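Local coordinates for 1,4-dihydroxy-2-naphthoyl-CoA hydrolase (PDB 4K49), which hydrolyses 1,4-dihydroxy-2-naphthoyl-CoA to 1,4-dihydroxy-2-naphthoate and CoA, a step of menaquinone biosynthesis in Escherichia coli, and also acts on many other acyl-CoA thioesters, at residues Leu24-Glu29 against Ser58-Glu63; Ile65-Gly70 against Ser129-Ala134. All coordinates share one frame; numbering follows the deposited sequence.

Contact 1 of 2, residues Leu24-Glu29 against Ser58-Glu63. With HFQ (2,4-dihydroxyphenacyl coenzyme A), chain F.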
loop_
_atom_site.group_PDB
_atom_site.type_symbol
_atom_site.label_atom_id
_atom_site.label_comp_id
_atom_site.label_asym_id
_atom_site.label_seq_id
_atom_site.Cartn_x
_atom_site.Cartn_y
_atom_site.Cartn_z
ATOM N N LEU A 24 -5.766 4.695 -9.821
ATOM C CA LEU A 24 -4.888 3.582 -10.161
ATOM C C LEU A 24 -5.544 2.605 -11.129
ATOM O O LEU A 24 -4.974 1.540 -11.393
ATOM C CB LEU A 24 -4.423 2.830 -8.906
ATOM C CG LEU A 24 -3.692 3.647 -7.843
ATOM C CD1 LEU A 24 -3.161 2.739 -6.753
ATOM C CD2 LEU A 24 -2.559 4.429 -8.474
ATOM N N ASP A 25 -6.712 2.974 -11.661
ATOM C CA ASP A 25 -7.442 2.126 -12.611
ATOM C C ASP A 25 -7.703 0.750 -12.009
ATOM O O ASP A 25 -7.582 -0.281 -12.681
ATOM C CB ASP A 25 -6.683 1.995 -13.938
ATOM C CG ASP A 25 -7.515 1.338 -15.028
ATOM O OD1 ASP A 25 -8.741 1.558 -15.061
ATOM O OD2 ASP A 25 -6.938 0.589 -15.847
ATOM N N ILE A 26 -8.042 0.734 -10.729
ATOM C CA ILE A 26 -8.477 -0.504 -10.101
ATOM C C ILE A 26 -9.911 -0.788 -10.531
ATOM O O ILE A 26 -10.800 0.051 -10.370
ATOM C CB ILE A 26 -8.315 -0.453 -8.567
ATOM C CG1 ILE A 26 -6.815 -0.360 -8.229
ATOM C CG2 ILE A 26 -8.927 -1.693 -7.937
ATOM C CD1 ILE A 26 -6.498 -0.188 -6.743
ATOM N N ARG A 27 -10.124 -1.963 -11.117
ATOM C CA ARG A 27 -11.422 -2.310 -11.691
ATOM C C ARG A 27 -11.956 -3.584 -11.075
ATOM O O ARG A 27 -11.349 -4.652 -11.201
ATOM C CB ARG A 27 -11.308 -2.525 -13.209
ATOM C CG ARG A 27 -10.845 -1.311 -13.993
ATOM C CD ARG A 27 -11.754 -0.115 -13.761
ATOM N NE ARG A 27 -13.096 -0.311 -14.309
ATOM C CZ ARG A 27 -14.121 0.502 -14.070
ATOM N NH1 ARG A 27 -13.953 1.559 -13.288
ATOM N NH2 ARG A 27 -15.314 0.255 -14.607
ATOM N N PHE A 28 -13.108 -3.487 -10.428
ATOM C CA PHE A 28 -13.759 -4.695 -9.950
ATOM C C PHE A 28 -14.384 -5.429 -11.119
ATOM O O PHE A 28 -15.090 -4.835 -11.947
ATOM C CB PHE A 28 -14.766 -4.362 -8.855
ATOM C CG PHE A 28 -14.114 -3.887 -7.598
ATOM C CD1 PHE A 28 -13.697 -2.563 -7.481
ATOM C CD2 PHE A 28 -13.889 -4.765 -6.543
ATOM C CE1 PHE A 28 -13.067 -2.118 -6.328
ATOM C CE2 PHE A 28 -13.257 -4.325 -5.381
ATOM C CZ PHE A 28 -12.845 -3.001 -5.280
ATOM N N GLU A 29 -14.087 -6.719 -11.203
ATOM C CA GLU A 29 -14.491 -7.503 -12.358
ATOM C C GLU A 29 -15.445 -8.647 -12.015
ATOM O O GLU A 29 -16.141 -9.143 -12.889
ATOM C CB GLU A 29 -13.258 -7.998 -13.131
ATOM C CG GLU A 29 -12.484 -6.852 -13.818
ATOM C CD GLU A 29 -11.263 -7.318 -14.582
ATOM O OE1 GLU A 29 -11.184 -8.524 -14.901
ATOM O OE2 GLU A 29 -10.377 -6.473 -14.859
ATOM N N SER A 58 0.502 -3.047 -4.744
ATOM C CA SER A 58 -0.134 -4.329 -4.433
ATOM C C SER A 58 -0.980 -4.230 -3.168
ATOM O O SER A 58 -2.113 -4.738 -3.104
ATOM C CB SER A 58 0.912 -5.442 -4.298
ATOM O OG SER A 58 1.466 -5.750 -5.566
ATOM N N VAL A 59 -0.458 -3.551 -2.161
ATOM C CA VAL A 59 -1.209 -3.404 -0.927
ATOM C C VAL A 59 -2.407 -2.466 -1.113
ATOM O O VAL A 59 -3.442 -2.642 -0.469
ATOM C CB VAL A 59 -0.294 -2.963 0.229
ATOM C CG1 VAL A 59 -1.097 -2.804 1.534
ATOM C CG2 VAL A 59 0.819 -3.980 0.413
ATOM N N VAL A 60 -2.295 -1.490 -2.007
ATOM C CA VAL A 60 -3.451 -0.634 -2.275
ATOM C C VAL A 60 -4.587 -1.484 -2.849
ATOM O O VAL A 60 -5.757 -1.382 -2.431
ATOM C CB VAL A 60 -3.120 0.517 -3.238
ATOM C CG1 VAL A 60 -4.398 1.234 -3.641
ATOM C CG2 VAL A 60 -2.167 1.518 -2.574
ATOM N N LEU A 61 -4.234 -2.348 -3.784
ATOM C CA LEU A 61 -5.221 -3.269 -4.353
ATOM C C LEU A 61 -5.829 -4.163 -3.275
ATOM O O LEU A 61 -7.044 -4.306 -3.201
ATOM C CB LEU A 61 -4.581 -4.117 -5.449
ATOM C CG LEU A 61 -5.505 -5.122 -6.145
ATOM C CD1 LEU A 61 -6.718 -4.455 -6.816
ATOM C CD2 LEU A 61 -4.696 -5.912 -7.140
ATOM N N ALA A 62 -4.987 -4.764 -2.435
ATOM C CA ALA A 62 -5.491 -5.638 -1.377
ATOM C C ALA A 62 -6.405 -4.892 -0.407
ATOM O O ALA A 62 -7.492 -5.371 -0.064
ATOM C CB ALA A 62 -4.337 -6.297 -0.635
ATOM N N GLU A 63 -5.980 -3.722 0.053
ATOM C CA GLU A 63 -6.816 -3.010 1.007
ATOM C C GLU A 63 -8.091 -2.469 0.344
ATOM O O GLU A 63 -9.133 -2.407 0.985
ATOM C CB GLU A 63 -6.049 -1.908 1.744
ATOM C CG GLU A 63 -6.894 -1.293 2.871
ATOM C CD GLU A 63 -6.082 -0.730 4.012
ATOM O OE1 GLU A 63 -4.865 -1.000 4.109
ATOM O OE2 GLU A 63 -6.669 -0.001 4.832
HETATM C CB HFQ F . -9.594 1.445 4.561
HETATM N N1A HFQ F . -15.440 7.211 14.382
HETATM O O1A HFQ F . -8.771 5.514 21.100
HETATM P P1A HFQ F . -8.076 5.569 19.728
HETATM C C1B HFQ F . -9.400 1.864 3.073
HETATM O O1B HFQ F . -8.292 2.388 2.728
HETATM C C1D HFQ F . -11.374 8.303 16.941
HETATM S S1P HFQ F . -10.003 2.850 5.587
HETATM C C2A HFQ F . -14.520 8.165 14.163
HETATM O O2A HFQ F . -6.694 6.231 19.854
HETATM P P2A HFQ F . -9.134 3.177 18.860
HETATM C C2B HFQ F . -10.473 1.695 2.066
HETATM O O2B HFQ F . -13.339 1.187 -0.895
HETATM C C2D HFQ F . -11.097 8.472 18.311
HETATM O O2D HFQ F . -11.981 9.400 18.954
HETATM C C2P HFQ F . -8.552 3.864 5.714
HETATM N N3A HFQ F . -13.464 8.306 14.984
HETATM O O3A HFQ F . -7.897 4.136 19.145
HETATM C C3B HFQ F . -10.081 1.573 0.726
HETATM O O3B HFQ F . -12.268 1.768 3.716
HETATM C C3D HFQ F . -9.779 9.033 18.289
HETATM O O3D HFQ F . -9.926 10.399 17.821
HETATM P P3D HFQ F . -9.519 11.687 18.761
HETATM C C3P HFQ F . -7.458 3.375 6.610
HETATM C C4A HFQ F . -13.318 7.485 16.050
HETATM O O4A HFQ F . -8.701 1.791 18.981
HETATM C C4B HFQ F . -11.035 1.410 -0.245
HETATM C C4D HFQ F . -9.110 8.305 17.244
HETATM O O4D HFQ F . -10.172 7.763 16.409
HETATM N N4P HFQ F . -7.826 3.057 7.898
HETATM C C5A HFQ F . -14.246 6.490 16.313
HETATM O O5A HFQ F . -10.280 3.404 19.851
HETATM C C5B HFQ F . -12.388 1.362 0.101
HETATM C C5D HFQ F . -8.323 7.214 17.832
HETATM O O5D HFQ F . -8.960 6.391 18.730
HETATM C C5P HFQ F . -8.196 4.059 8.828
HETATM O O5P HFQ F . -8.184 5.300 8.495
HETATM C C6A HFQ F . -15.348 6.364 15.430
HETATM N N6A HFQ F . -16.346 5.344 15.643
HETATM O O6A HFQ F . -9.619 3.516 17.418
HETATM C C6B HFQ F . -12.787 1.485 1.438
HETATM C C6P HFQ F . -8.597 3.699 10.238
HETATM N N7A HFQ F . -13.819 5.832 17.441
HETATM O O7A HFQ F . -10.821 12.110 19.614
HETATM C C7B HFQ F . -11.838 1.653 2.409
HETATM C C7P HFQ F . -7.728 4.453 11.255
HETATM C C8A HFQ F . -12.681 6.396 17.880
HETATM O O8A HFQ F . -8.439 11.335 19.664
HETATM N N8P HFQ F . -7.806 3.979 12.625
HETATM N N9A HFQ F . -12.384 7.403 17.035
HETATM O O9A HFQ F . -9.098 12.847 17.848
HETATM C C9P HFQ F . -8.890 4.475 13.478
HETATM O O9P HFQ F . -9.670 5.241 13.035
HETATM C CAP HFQ F . -8.936 3.958 14.906
HETATM O OAP HFQ F . -7.878 3.071 15.123
HETATM C CBP HFQ F . -10.250 3.225 15.191
HETATM C CCP HFQ F . -10.077 2.599 16.505
HETATM C CDP HFQ F . -11.400 4.251 15.243
HETATM C CEP HFQ F . -10.491 2.207 14.150
#
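The central helix 55-72 of the hotdog fold meets the entry to strand 27-31 here, with L24 and I26 laid against V60 and L61. The chain turns into this position at D25, whose positive phi makes it the C-prime residue of the Schellman motif that ends helix 20-23. The two backbones keep their distance, I26 CA lying 7.2 Å from L61 CA, and apolar side chains fill the interval. I26 does this with both branches. Its CG1 arm lies anti to the carbonyl carbon (chi1 -65°) and runs on extended, bringing CD1 to V60 CG1 at 4.0 Å. The other branch, CG2, rests on L61 CD1 at 3.7 Å, so I26 straddles two consecutive residues of the helix. L24 comes in at about a right angle to V60 and touches the same methyl group, with L24 CD1 3.7 Å from V60 CG1. I26 also packs on M40 of strand 36-41, while L24 meets M20, and V60 meets G56, both of the second subunit.

Farther along the helix, E63, the probable nucleophile or proton acceptor, extends its chain to the ligand. E63 OE2 stands 3.3 Å from HFQ CB, the methylene between sulfur and carbonyl, whereas OE1 is hydrogen-bonded to H89 NE2 of the second subunit and thereby steadied in its rotation. With an alanine here, that histidine nitrogen would probably be left without its mate and a gap would open beside the ligand's methylene. A buried helix packed against the surrounding strand layer is the hotdog-fold design of this PaaI-family thioesterase, the helix bearing the probable catalytic acid and the partner subunit completing the pocket.

Contact 2 of 2, residues Ile65-Gly70 against Ser129-Ala134. With HFQ (2,4-dihydroxyphenacyl coenzyme A), chain F.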
loop_
_atom_site.group_PDB
_atom_site.type_symbol
_atom_site.label_atom_id
_atom_site.label_comp_id
_atom_site.label_asym_id
_atom_site.label_seq_id
_atom_site.Cartn_x
_atom_site.Cartn_y
_atom_site.Cartn_z
ATOM N N ILE A 65 -9.853 -3.955 -2.165
ATOM C CA ILE A 65 -10.804 -5.051 -2.331
ATOM C C ILE A 65 -11.326 -5.504 -0.966
ATOM O O ILE A 65 -12.540 -5.586 -0.757
ATOM C CB ILE A 65 -10.183 -6.252 -3.065
ATOM C CG1 ILE A 65 -9.585 -5.817 -4.404
ATOM C CG2 ILE A 65 -11.240 -7.344 -3.314
ATOM C CD1 ILE A 65 -8.863 -6.967 -5.101
ATOM N N GLY A 66 -10.417 -5.775 -0.031
ATOM C CA GLY A 66 -10.816 -6.236 1.292
ATOM C C GLY A 66 -11.714 -5.268 2.055
ATOM O O GLY A 66 -12.691 -5.681 2.700
ATOM N N SER A 67 -11.403 -3.976 1.986
ATOM C CA SER A 67 -12.196 -2.972 2.690
ATOM C C SER A 67 -13.597 -2.853 2.103
ATOM O O SER A 67 -14.576 -2.712 2.842
ATOM C CB SER A 67 -11.521 -1.597 2.648
ATOM O OG SER A 67 -10.264 -1.577 3.308
ATOM N N VAL A 68 -13.720 -2.867 0.781
ATOM C CA VAL A 68 -15.063 -2.695 0.227
ATOM C C VAL A 68 -15.855 -3.989 0.384
ATOM O O VAL A 68 -17.067 -3.959 0.596
ATOM C CB VAL A 68 -15.069 -2.143 -1.224
ATOM C CG1 VAL A 68 -14.761 -3.222 -2.225
ATOM C CG2 VAL A 68 -16.434 -1.527 -1.537
ATOM N N ALA A 69 -15.163 -5.124 0.309
ATOM C CA ALA A 69 -15.807 -6.398 0.609
ATOM C C ALA A 69 -16.345 -6.340 2.027
ATOM O O ALA A 69 -17.473 -6.767 2.295
ATOM C CB ALA A 69 -14.841 -7.539 0.464
ATOM N N GLY A 70 -15.537 -5.815 2.942
ATOM C CA GLY A 70 -15.959 -5.742 4.330
ATOM C C GLY A 70 -17.189 -4.863 4.440
ATOM O O GLY A 70 -18.167 -5.220 5.096
ATOM N N SER A 129 -1.826 -11.301 0.872
ATOM C CA SER A 129 -2.118 -10.242 1.839
ATOM C C SER A 129 -3.258 -10.617 2.772
ATOM O O SER A 129 -4.182 -11.344 2.391
ATOM C CB SER A 129 -2.483 -8.950 1.101
ATOM O OG SER A 129 -2.821 -7.921 2.013
ATOM N N ARG A 130 -3.206 -10.089 3.990
ATOM C CA ARG A 130 -4.279 -10.275 4.961
ATOM C C ARG A 130 -4.651 -8.912 5.531
ATOM O O ARG A 130 -3.770 -8.113 5.863
ATOM C CB ARG A 130 -3.802 -11.228 6.065
ATOM C CG ARG A 130 -4.853 -11.672 7.054
ATOM C CD ARG A 130 -4.262 -12.772 7.955
ATOM N NE ARG A 130 -3.157 -12.278 8.777
ATOM C CZ ARG A 130 -1.896 -12.695 8.703
ATOM N NH1 ARG A 130 -0.986 -12.174 9.507
ATOM N NH2 ARG A 130 -1.540 -13.617 7.823
ATOM N N LEU A 131 -5.947 -8.635 5.622
ATOM C CA LEU A 131 -6.423 -7.330 6.066
ATOM C C LEU A 131 -7.388 -7.524 7.200
ATOM O O LEU A 131 -8.286 -8.365 7.121
ATOM C CB LEU A 131 -7.135 -6.579 4.923
ATOM C CG LEU A 131 -8.021 -5.384 5.327
ATOM C CD1 LEU A 131 -7.212 -4.187 5.835
ATOM C CD2 LEU A 131 -8.984 -4.962 4.199
ATOM N N THR A 132 -7.189 -6.753 8.262
ATOM C CA THR A 132 -8.109 -6.758 9.392
ATOM C C THR A 132 -8.846 -5.429 9.361
ATOM O O THR A 132 -8.222 -4.354 9.303
ATOM C CB THR A 132 -7.359 -6.890 10.731
ATOM O OG1 THR A 132 -6.574 -8.097 10.734
ATOM C CG2 THR A 132 -8.347 -6.937 11.893
ATOM N N THR A 133 -10.173 -5.488 9.384
ATOM C CA THR A 133 -10.970 -4.264 9.412
ATOM C C THR A 133 -11.620 -4.058 10.775
ATOM O O THR A 133 -11.729 -4.990 11.579
ATOM C CB THR A 133 -12.092 -4.294 8.357
ATOM O OG1 THR A 133 -12.994 -5.363 8.666
ATOM C CG2 THR A 133 -11.522 -4.482 6.948
ATOM N N ALA A 134 -12.051 -2.824 11.017
ATOM C CA ALA A 134 -12.853 -2.486 12.184
ATOM C C ALA A 134 -14.187 -1.953 11.685
ATOM O O ALA A 134 -14.232 -1.131 10.753
ATOM C CB ALA A 134 -12.152 -1.450 13.039
HETATM C CB HFQ F . -9.594 1.445 4.561
HETATM N N1A HFQ F . -15.440 7.211 14.382
HETATM O O1A HFQ F . -8.771 5.514 21.100
HETATM P P1A HFQ F . -8.076 5.569 19.728
HETATM C C1B HFQ F . -9.400 1.864 3.073
HETATM O O1B HFQ F . -8.292 2.388 2.728
HETATM C C1D HFQ F . -11.374 8.303 16.941
HETATM S S1P HFQ F . -10.003 2.850 5.587
HETATM C C2A HFQ F . -14.520 8.165 14.163
HETATM O O2A HFQ F . -6.694 6.231 19.854
HETATM P P2A HFQ F . -9.134 3.177 18.860
HETATM C C2B HFQ F . -10.473 1.695 2.066
HETATM O O2B HFQ F . -13.339 1.187 -0.895
HETATM C C2D HFQ F . -11.097 8.472 18.311
HETATM O O2D HFQ F . -11.981 9.400 18.954
HETATM C C2P HFQ F . -8.552 3.864 5.714
HETATM N N3A HFQ F . -13.464 8.306 14.984
HETATM O O3A HFQ F . -7.897 4.136 19.145
HETATM C C3B HFQ F . -10.081 1.573 0.726
HETATM O O3B HFQ F . -12.268 1.768 3.716
HETATM C C3D HFQ F . -9.779 9.033 18.289
HETATM O O3D HFQ F . -9.926 10.399 17.821
HETATM P P3D HFQ F . -9.519 11.687 18.761
HETATM C C3P HFQ F . -7.458 3.375 6.610
HETATM C C4A HFQ F . -13.318 7.485 16.050
HETATM O O4A HFQ F . -8.701 1.791 18.981
HETATM C C4B HFQ F . -11.035 1.410 -0.245
HETATM C C4D HFQ F . -9.110 8.305 17.244
HETATM O O4D HFQ F . -10.172 7.763 16.409
HETATM N N4P HFQ F . -7.826 3.057 7.898
HETATM C C5A HFQ F . -14.246 6.490 16.313
HETATM O O5A HFQ F . -10.280 3.404 19.851
HETATM C C5B HFQ F . -12.388 1.362 0.101
HETATM C C5D HFQ F . -8.323 7.214 17.832
HETATM O O5D HFQ F . -8.960 6.391 18.730
HETATM C C5P HFQ F . -8.196 4.059 8.828
HETATM O O5P HFQ F . -8.184 5.300 8.495
HETATM C C6A HFQ F . -15.348 6.364 15.430
HETATM N N6A HFQ F . -16.346 5.344 15.643
HETATM O O6A HFQ F . -9.619 3.516 17.418
HETATM C C6B HFQ F . -12.787 1.485 1.438
HETATM C C6P HFQ F . -8.597 3.699 10.238
HETATM N N7A HFQ F . -13.819 5.832 17.441
HETATM O O7A HFQ F . -10.821 12.110 19.614
HETATM C C7B HFQ F . -11.838 1.653 2.409
HETATM C C7P HFQ F . -7.728 4.453 11.255
HETATM C C8A HFQ F . -12.681 6.396 17.880
HETATM O O8A HFQ F . -8.439 11.335 19.664
HETATM N N8P HFQ F . -7.806 3.979 12.625
HETATM N N9A HFQ F . -12.384 7.403 17.035
HETATM O O9A HFQ F . -9.098 12.847 17.848
HETATM C C9P HFQ F . -8.890 4.475 13.478
HETATM O O9P HFQ F . -9.670 5.241 13.035
HETATM C CAP HFQ F . -8.936 3.958 14.906
HETATM O OAP HFQ F . -7.878 3.071 15.123
HETATM C CBP HFQ F . -10.250 3.225 15.191
HETATM C CCP HFQ F . -10.077 2.599 16.505
HETATM C CDP HFQ F . -11.400 4.251 15.243
HETATM C CEP HFQ F . -10.491 2.207 14.150
#
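Helix segment 65-70 and strand segment 129-134 run close together at G66 and L131, whose CA atoms are 6.6 Å apart. One residue on in the helix and two in the strand, S67 CA and T133 CA are 7.0 Å apart. Glycine permits this approach: a CB on G66 would point at the strand and fall into the space held by L131 CD2. The helix keeps its regular bonding through the contact, as in G70 N to G66 O.

L131 does most of the touching. It points its CB at the helix, and with CG anti to the backbone N (chi1 164°) the CD2 branch presses on the backbone there, 3.5 Å from G66 C and 3.4 Å from S67 N. The same methyl reaches the serine side chain, with L131 CD2 3.7 Å from S67 OG. That hydroxyl is hydrogen-bonded one turn back to E63 O, so its polar need is met within the helix. The CB of S67 packs on one face of the dihydroxyphenyl ring, 3.3 Å from HFQ C7B and displaced almost wholly along the ring normal. V68 approaches the 4-hydroxyl, V68 CB lying 3.8 Å from HFQ O2B.

At the far end Q112 of strand 111-119 bridges the two segments: its NE2 is bonded to G70 O and its OE1 to T133 OG1. L131 is also paired through its backbone with W114, and its side chain lies on I85 of strand 80-89; strand 125-135 is set between strands 111-119 and 80-89. A glycine-faced helix nestled on the concave side of a curved antiparallel sheet, with one flank of the helix flooring the acyl pocket, is the sausage-in-bun packing of the hotdog fold.

How the contacts relate
From the N terminus, the chain runs through 24-29 into strand 27-31, then along 36-41, and returns on helix 55-72, where contact 1 closes a loop of 28 intervening residues. Contact 2 opens further down that helix and closes only after 58 more residues, most of the sheet strands among them. The two loops therefore follow in series, neither nested nor crossed. Helix 55-72 is common to both: contact 1 ties it to the loop leading into strand 27-31, at one edge of the sheet, contact 2 to the last strand, 125-135. They also meet directly, F28 CZ lying 3.6 Å from V68 CG1, and both touch the bound HFQ.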